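Local coordinates for integral membrane indolylacetylinositol arabinosyltransferase EmbB (Mycolicibacterium smegmatis MC2 155, PDB 7BVC), which probably transfers arabinose units in the polymerization of the arabinan of mycobacterial cell-wall arabinogalactan, and binds the drug ethambutol, at residues V883-Y887 with P898-P904. Numbering follows the deposited sequence.
Sequences VDLEY and PAGRVTP
The Y887 ring lies against the backbone of 899-901, with G900 CA over one of its faces, 3.8 Å from the ring centroid and displaced toward the rim in a CH-pi contact. Glycine suits this place twice: a CB would run into the ring and, at its backbone angles, jam against the preceding carbonyl. CG of Y887 sits between backbone N and carbonyl carbon (chi1 51°), which swings the ring across to segment 898-904. There V902 CG2 meets the ring edge, 3.7 Å from Y887 CE2.

On the other side of the strand, R901 reaches back from a CB that points away, its chain bending at chi3 (-76°). The guanidinium appears to pair with the E886 carboxylate, though doubtfully, since OE2 and NH2 are modelled too close; the two planes are turned 56° apart, with E886 CG over one guanidinium face. D884 OD2 lies at the guanidinium edge, 4.1 Å from R901 NE, probably attracting it but beyond a salt bridge.

Next along the strand from E886-R901, L885 and V902 form a single antiparallel hydrogen-bonded bridge, V902 N to L885 O at 3.0 Å and a weaker return bond.

By this packing the loop continues the sheet edge beyond strand 897-898 in the EmbC C-terminal domain. Strand 882-889 is flanked across from it by strand 929-936, whose R931 salt-bridges E886 OE1, while apolar L885 packs on V860 and I862 of strand 860-866.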
loop_
_atom_site.group_PDB
_atom_site.type_symbol
_atom_site.label_atom_id
_atom_site.label_comp_id
_atom_site.label_asym_id
_atom_site.label_seq_id
_atom_site.Cartn_x
_atom_site.Cartn_y
_atom_site.Cartn_z
ATOM N N VAL B 883 -3.912 -5.280 -36.882
ATOM C CA VAL B 883 -3.815 -6.531 -37.624
ATOM C C VAL B 883 -5.220 -7.109 -37.704
ATOM O O VAL B 883 -5.826 -7.411 -36.669
ATOM C CB VAL B 883 -2.854 -7.537 -36.970
ATOM C CG1 VAL B 883 -2.898 -8.864 -37.714
ATOM C CG2 VAL B 883 -1.441 -6.988 -36.954
ATOM N N ASP B 884 -5.737 -7.260 -38.921
ATOM C CA ASP B 884 -7.107 -7.716 -39.107
ATOM C C ASP B 884 -7.155 -8.928 -40.026
ATOM O O ASP B 884 -6.114 -9.505 -40.357
ATOM C CB ASP B 884 -7.981 -6.588 -39.660
ATOM C CG ASP B 884 -8.401 -5.602 -38.590
ATOM O OD1 ASP B 884 -8.174 -5.885 -37.397
ATOM O OD2 ASP B 884 -8.960 -4.541 -38.940
ATOM N N LEU B 885 -8.356 -9.325 -40.437
ATOM C CA LEU B 885 -8.528 -10.547 -41.215
ATOM C C LEU B 885 -9.592 -10.298 -42.271
ATOM O O LEU B 885 -10.769 -10.137 -41.936
ATOM C CB LEU B 885 -8.924 -11.710 -40.314
ATOM C CG LEU B 885 -8.669 -13.097 -40.888
ATOM C CD1 LEU B 885 -7.232 -13.493 -40.629
ATOM C CD2 LEU B 885 -9.630 -14.115 -40.303
ATOM N N GLU B 886 -9.189 -10.275 -43.536
ATOM C CA GLU B 886 -10.129 -10.104 -44.633
ATOM C C GLU B 886 -10.541 -11.460 -45.184
ATOM O O GLU B 886 -9.708 -12.354 -45.352
ATOM C CB GLU B 886 -9.514 -9.251 -45.742
ATOM C CG GLU B 886 -9.697 -7.761 -45.548
ATOM C CD GLU B 886 -9.858 -7.023 -46.858
ATOM O OE1 GLU B 886 -9.701 -7.659 -47.920
ATOM O OE2 GLU B 886 -10.144 -5.810 -46.828
ATOM N N TYR B 887 -11.833 -11.613 -45.461
ATOM C CA TYR B 887 -12.367 -12.837 -46.038
ATOM C C TYR B 887 -13.023 -12.529 -47.375
ATOM O O TYR B 887 -13.691 -11.503 -47.530
ATOM C CB TYR B 887 -13.366 -13.515 -45.096
ATOM C CG TYR B 887 -14.460 -12.620 -44.562
ATOM C CD1 TYR B 887 -15.635 -12.424 -45.272
ATOM C CD2 TYR B 887 -14.325 -11.989 -43.333
ATOM C CE1 TYR B 887 -16.640 -11.619 -44.781
ATOM C CE2 TYR B 887 -15.325 -11.180 -42.835
ATOM C CZ TYR B 887 -16.479 -10.997 -43.563
ATOM O OH TYR B 887 -17.477 -10.190 -43.069
ATOM N N PRO B 898 -12.411 -8.918 -52.256
ATOM C CA PRO B 898 -12.273 -8.562 -50.835
ATOM C C PRO B 898 -13.552 -7.929 -50.309
ATOM O O PRO B 898 -13.935 -6.835 -50.727
ATOM C CB PRO B 898 -11.104 -7.571 -50.830
ATOM C CG PRO B 898 -11.129 -6.963 -52.191
ATOM C CD PRO B 898 -11.625 -8.031 -53.130
ATOM N N ALA B 899 -14.217 -8.625 -49.387
ATOM C CA ALA B 899 -15.463 -8.121 -48.808
ATOM C C ALA B 899 -15.562 -8.642 -47.376
ATOM O O ALA B 899 -16.021 -9.763 -47.142
ATOM C CB ALA B 899 -16.668 -8.533 -49.640
ATOM N N GLY B 900 -15.136 -7.819 -46.425
ATOM C CA GLY B 900 -15.255 -8.134 -45.015
ATOM C C GLY B 900 -13.955 -7.911 -44.270
ATOM O O GLY B 900 -12.886 -7.740 -44.850
ATOM N N ARG B 901 -14.077 -7.929 -42.944
ATOM C CA ARG B 901 -12.951 -7.702 -42.048
ATOM C C ARG B 901 -13.365 -8.086 -40.635
ATOM O O ARG B 901 -14.487 -7.794 -40.216
ATOM C CB ARG B 901 -12.496 -6.238 -42.090
ATOM C CG ARG B 901 -11.250 -5.951 -41.279
ATOM C CD ARG B 901 -10.669 -4.590 -41.622
ATOM N NE ARG B 901 -9.961 -4.602 -42.899
ATOM C CZ ARG B 901 -10.473 -4.158 -44.040
ATOM N NH1 ARG B 901 -11.703 -3.662 -44.068
ATOM N NH2 ARG B 901 -9.756 -4.206 -45.153
ATOM N N VAL B 902 -12.459 -8.742 -39.912
ATOM C CA VAL B 902 -12.703 -9.189 -38.546
ATOM C C VAL B 902 -11.622 -8.615 -37.642
ATOM O O VAL B 902 -10.447 -8.563 -38.021
ATOM C CB VAL B 902 -12.734 -10.729 -38.444
ATOM C CG1 VAL B 902 -13.224 -11.160 -37.073
ATOM C CG2 VAL B 902 -13.607 -11.322 -39.536
ATOM N N THR B 903 -12.026 -8.180 -36.431
ATOM C CA THR B 903 -11.130 -7.636 -35.421
ATOM C C THR B 903 -10.794 -8.694 -34.375
ATOM O O THR B 903 -11.636 -9.529 -34.032
ATOM C CB THR B 903 -11.762 -6.424 -34.734
ATOM O OG1 THR B 903 -12.746 -6.867 -33.792
ATOM C CG2 THR B 903 -12.416 -5.510 -35.758
ATOM N N PRO B 904 -9.577 -8.682 -33.838
ATOM C CA PRO B 904 -9.111 -9.804 -33.021
ATOM C C PRO B 904 -9.595 -9.736 -31.579
ATOM O O PRO B 904 -10.167 -8.748 -31.117
ATOM C CB PRO B 904 -7.590 -9.661 -33.090
ATOM C CG PRO B 904 -7.382 -8.199 -33.194
ATOM C CD PRO B 904 -8.513 -7.685 -34.050
#